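PDB 2Z4T: beta-galactoside alpha-2,6-sialyltransferase from Photobacterium sp., which probably transfers sialic acid from CMP-sialic acid to galactose-terminated acceptors such as lactose, forming an alpha-2,6 linkage. Local coordinates for residues T472-E475 against T476-S480; L67-Q70 against N71-S74. All coordinates share one frame; numbering follows the deposited sequence.

Contact 1 (T472-E475 against T476-S480)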
loop_
_atom_site.group_PDB
_atom_site.type_symbol
_atom_site.label_atom_id
_atom_site.label_comp_id
_atom_site.label_asym_id
_atom_site.label_seq_id
_atom_site.Cartn_x
_atom_site.Cartn_y
_atom_site.Cartn_z
ATOM N N THR A 472 6.048 -35.513 -12.972
ATOM C CA THR A 472 5.596 -34.257 -13.600
ATOM C C THR A 472 4.047 -34.302 -13.714
ATOM O O THR A 472 3.399 -33.315 -14.095
ATOM C CB THR A 472 6.261 -34.096 -15.026
ATOM O OG1 THR A 472 7.684 -33.903 -14.904
ATOM C CG2 THR A 472 5.649 -32.940 -15.827
ATOM N N ASP A 473 3.497 -35.466 -13.344
ATOM C CA ASP A 473 2.075 -35.856 -13.432
ATOM C C ASP A 473 0.984 -34.751 -13.399
ATOM O O ASP A 473 0.991 -33.895 -12.515
ATOM C CB ASP A 473 1.805 -36.888 -12.336
ATOM C CG ASP A 473 0.580 -37.681 -12.598
ATOM O OD1 ASP A 473 0.517 -38.270 -13.700
ATOM O OD2 ASP A 473 -0.313 -37.699 -11.721
ATOM N N ARG A 474 0.023 -34.809 -14.324
ATOM C CA ARG A 474 -0.887 -33.674 -14.552
ATOM C C ARG A 474 -2.136 -33.622 -13.667
ATOM O O ARG A 474 -2.569 -32.539 -13.254
ATOM C CB ARG A 474 -1.294 -33.571 -16.026
ATOM C CG ARG A 474 -2.055 -32.284 -16.330
ATOM C CD ARG A 474 -2.623 -32.252 -17.722
ATOM N NE ARG A 474 -3.598 -31.182 -17.910
ATOM C CZ ARG A 474 -3.291 -29.907 -18.130
ATOM N NH1 ARG A 474 -2.025 -29.533 -18.160
ATOM N NH2 ARG A 474 -4.254 -29.006 -18.312
ATOM N N GLU A 475 -2.712 -34.784 -13.388
ATOM C CA GLU A 475 -3.981 -34.859 -12.673
ATOM C C GLU A 475 -3.953 -34.173 -11.305
ATOM O O GLU A 475 -4.874 -33.432 -10.950
ATOM C CB GLU A 475 -4.396 -36.321 -12.498
ATOM C CG GLU A 475 -5.875 -36.507 -12.143
ATOM C CD GLU A 475 -6.799 -36.249 -13.342
ATOM O OE1 GLU A 475 -6.898 -35.071 -13.790
ATOM O OE2 GLU A 475 -7.416 -37.234 -13.828
ATOM N N THR A 476 -2.905 -34.446 -10.538
ATOM C CA THR A 476 -2.781 -33.914 -9.196
ATOM C C THR A 476 -2.029 -32.592 -9.187
ATOM O O THR A 476 -2.036 -31.880 -8.183
ATOM C CB THR A 476 -2.102 -34.929 -8.237
ATOM O OG1 THR A 476 -1.204 -35.760 -8.994
ATOM C CG2 THR A 476 -3.182 -35.805 -7.476
ATOM N N ALA A 477 -1.375 -32.277 -10.302
ATOM C CA ALA A 477 -0.758 -30.988 -10.489
ATOM C C ALA A 477 -1.858 -29.943 -10.528
ATOM O O ALA A 477 -1.678 -28.838 -10.009
ATOM C CB ALA A 477 0.047 -30.961 -11.763
ATOM N N LEU A 478 -2.995 -30.319 -11.123
ATOM C CA LEU A 478 -4.164 -29.436 -11.256
ATOM C C LEU A 478 -4.835 -29.219 -9.918
ATOM O O LEU A 478 -5.630 -28.300 -9.749
ATOM C CB LEU A 478 -5.189 -30.001 -12.246
ATOM C CG LEU A 478 -4.921 -29.881 -13.756
ATOM C CD1 LEU A 478 -5.895 -30.757 -14.574
ATOM C CD2 LEU A 478 -4.971 -28.434 -14.251
ATOM N N ARG A 479 -4.512 -30.086 -8.978
ATOM C CA ARG A 479 -5.059 -30.025 -7.642
ATOM C C ARG A 479 -4.499 -28.857 -6.836
ATOM O O ARG A 479 -5.077 -28.467 -5.823
ATOM C CB ARG A 479 -4.771 -31.343 -6.923
ATOM C CG ARG A 479 -5.954 -32.320 -6.820
ATOM C CD ARG A 479 -6.943 -32.345 -8.026
ATOM N NE ARG A 479 -7.958 -31.268 -8.045
ATOM C CZ ARG A 479 -8.870 -31.034 -7.093
ATOM N NH1 ARG A 479 -8.915 -31.775 -5.992
ATOM N NH2 ARG A 479 -9.738 -30.042 -7.240
ATOM N N SER A 480 -3.372 -28.308 -7.282
ATOM C CA SER A 480 -2.721 -27.205 -6.586
ATOM C C SER A 480 -3.706 -26.047 -6.365
ATOM O O SER A 480 -4.410 -25.648 -7.294
ATOM C CB SER A 480 -1.470 -26.777 -7.359
ATOM O OG SER A 480 -1.462 -25.392 -7.640
#

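Contact 2 (L67-Q70 against N71-S74)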
loop_
_atom_site.group_PDB
_atom_site.type_symbol
_atom_site.label_atom_id
_atom_site.label_comp_id
_atom_site.label_asym_id
_atom_site.label_seq_id
_atom_site.Cartn_x
_atom_site.Cartn_y
_atom_site.Cartn_z
ATOM N N LEU A 67 -4.035 33.732 24.364
ATOM C CA LEU A 67 -3.172 34.914 24.296
ATOM C C LEU A 67 -2.769 35.450 25.688
ATOM O O LEU A 67 -3.572 36.056 26.405
ATOM C CB LEU A 67 -3.856 35.985 23.465
ATOM C CG LEU A 67 -3.092 36.545 22.283
ATOM C CD1 LEU A 67 -2.368 35.450 21.519
ATOM C CD2 LEU A 67 -4.085 37.246 21.386
ATOM N N THR A 68 -1.504 35.245 26.048
ATOM C CA THR A 68 -1.061 35.415 27.444
ATOM C C THR A 68 -0.399 36.771 27.786
ATOM O O THR A 68 0.539 36.811 28.592
ATOM C CB THR A 68 -0.137 34.214 27.909
ATOM O OG1 THR A 68 1.028 34.140 27.072
ATOM C CG2 THR A 68 -0.889 32.853 27.871
ATOM N N GLU A 69 -0.889 37.866 27.194
ATOM C CA GLU A 69 -0.441 39.253 27.510
ATOM C C GLU A 69 0.923 39.733 26.983
ATOM O O GLU A 69 1.011 40.850 26.474
ATOM C CB GLU A 69 -0.591 39.614 29.000
ATOM C CG GLU A 69 -1.845 40.445 29.292
ATOM C CD GLU A 69 -1.883 41.061 30.700
ATOM O OE1 GLU A 69 -0.901 40.916 31.483
ATOM O OE2 GLU A 69 -2.919 41.701 31.018
ATOM N N GLN A 70 1.978 38.930 27.121
ATOM C CA GLN A 70 3.245 39.260 26.443
ATOM C C GLN A 70 3.257 38.684 25.021
ATOM O O GLN A 70 4.064 39.094 24.176
ATOM C CB GLN A 70 4.491 38.868 27.273
ATOM C CG GLN A 70 5.830 39.631 26.902
ATOM C CD GLN A 70 5.730 41.201 26.832
ATOM O OE1 GLN A 70 6.254 41.823 25.895
ATOM N NE2 GLN A 70 5.073 41.819 27.823
ATOM N N ASN A 71 2.339 37.746 24.772
ATOM C CA ASN A 71 1.979 37.316 23.416
ATOM C C ASN A 71 1.577 38.545 22.587
ATOM O O ASN A 71 2.210 38.884 21.575
ATOM C CB ASN A 71 0.803 36.313 23.450
ATOM C CG ASN A 71 1.229 34.867 23.761
ATOM O OD1 ASN A 71 0.375 33.978 23.869
ATOM N ND2 ASN A 71 2.537 34.629 23.888
ATOM N N LYS A 72 0.524 39.211 23.056
ATOM C CA LYS A 72 -0.044 40.370 22.397
ATOM C C LYS A 72 0.982 41.443 21.968
ATOM O O LYS A 72 0.726 42.189 21.014
ATOM C CB LYS A 72 -1.119 40.987 23.297
ATOM C CG LYS A 72 -2.382 40.159 23.390
ATOM C CD LYS A 72 -3.527 40.981 23.969
ATOM C CE LYS A 72 -3.852 40.598 25.406
ATOM N NZ LYS A 72 -4.536 39.260 25.478
ATOM N N GLU A 73 2.132 41.508 22.654
ATOM C CA GLU A 73 3.095 42.611 22.457
ATOM C C GLU A 73 4.135 42.443 21.339
ATOM O O GLU A 73 4.893 43.377 21.050
ATOM C CB GLU A 73 3.770 43.015 23.777
ATOM C CG GLU A 73 2.790 43.541 24.864
ATOM C CD GLU A 73 1.500 44.179 24.294
ATOM O OE1 GLU A 73 1.579 44.931 23.286
ATOM O OE2 GLU A 73 0.408 43.925 24.859
ATOM N N SER A 74 4.165 41.270 20.711
ATOM C CA SER A 74 5.026 41.069 19.559
ATOM C C SER A 74 4.159 41.101 18.302
ATOM O O SER A 74 2.960 40.803 18.372
ATOM C CB SER A 74 5.809 39.755 19.678
ATOM O OG SER A 74 4.969 38.640 19.471
#

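Contact 1 (T472-E475 against T476-S480)
The guanidinium of R474 has L478 over one face. CD2 of L478 sits 4.1 Å above the plane, displaced toward the rim of the group. Its nearest guanidinium atom is R474 NH2, 4.2 Å from L478 CD2. The other methyl, L478 CD1, lies on the same side of the plane but further out, 4.1 Å from R474 NE. The two side chains run at a slant to each other. R474 has CG anti to the backbone N (chi1 -171°) and stays extended as far as NE, so its flat end reaches the level of the leucine methyls. The outer nitrogens are held from elsewhere: NH1 forms a salt bridge with D502, and NH2 donates to the carbonyl of V497. These bonds probably fix how the guanidinium is turned.

The backbones of the same two residues also meet. L478 N donates to R474 O at 3.1 Å, a helix-like i to i+4 bond. The donor is tilted 25° from the carbonyl plane. CG of L478 packs 3.6 Å from R474 O. One residue earlier, the methyl CB of A477 lies against D473 O and R474 O. On the exposed side, CD of R479 comes 3.7 Å from E475 O.

A477 to S480 form a type I turn; T476 to R479 have helical backbone angles without the regular bonds. S480 is the N-cap of helix 481-488, and its OG makes a weak hydrogen bond to V483 N. L478 O accepts from the side chain of Q484 in that helix. The contact thus lies in the loop between strand 460-465 and helix 481-488. R474, A477 and L478 all touch F499 of strand 498-499, an outermost strand of the parallel six-stranded sheet.

Contact 2 (L67-Q70 against N71-S74)
N71 turns its side chain back toward L67 and T68. Its CB lies 3.8 Å from CD1 of L67, on the buried side of the loop. CG comes next, 3.4 Å from T68 OG1. It is anti to the carbonyl carbon (chi1 -82°), which carries the amide back toward T68. At the tip, OD1 accepts from T68 N at 3.1 Å. The N-H points almost straight at it, with an angle of 168°, but the donor stands above the carbonyl plane, 53° out of it. ND2 comes 3.6 Å from T68 OG1.

The bond to OD1 ties N71 to T68 within the loop between strands 52-61 and 77-80 of the K319L-like, PKD domain, which has an immunoglobulin-like beta-sandwich fold. N71 to S74 form a type I turn, with S74 N bonded to N71 O; one residue back, E73 N makes a weak bond to Q70 O. S74 OG bonds S76 O, and L67 and N71 both touch V79 of strand 77-80.

K72 takes a different course. Its CG packs 3.8 Å from CG of L67. Bends at chi3 and chi4 then curl the chain, and NZ makes a weak bond to L67 O at 3.5 Å. On the exposed side, Q70 and E73 cross at about a right angle, and Q70 OE1 lies 3.5 Å from E73 CB.

Overall arrangement
Contact 1 and contact 2 are both local turns in loops, but they belong to different parts of the chain. Contact 2 comes first, in the N-terminal immunoglobulin-like domain. Contact 1 follows much later, in the GT-B sialyltransferase region. Their centres are 79 Å apart and their nearest atoms about 67 Å, on opposite sides of the chain's centre. Contact 2 lies away from the annotated sites. Contact 1 comes nearer to one: the side chain of R479 is about 11 Å from a bound magnesium ion and about 9 Å from the side chain of E301, which with S303 belongs to a magnesium site.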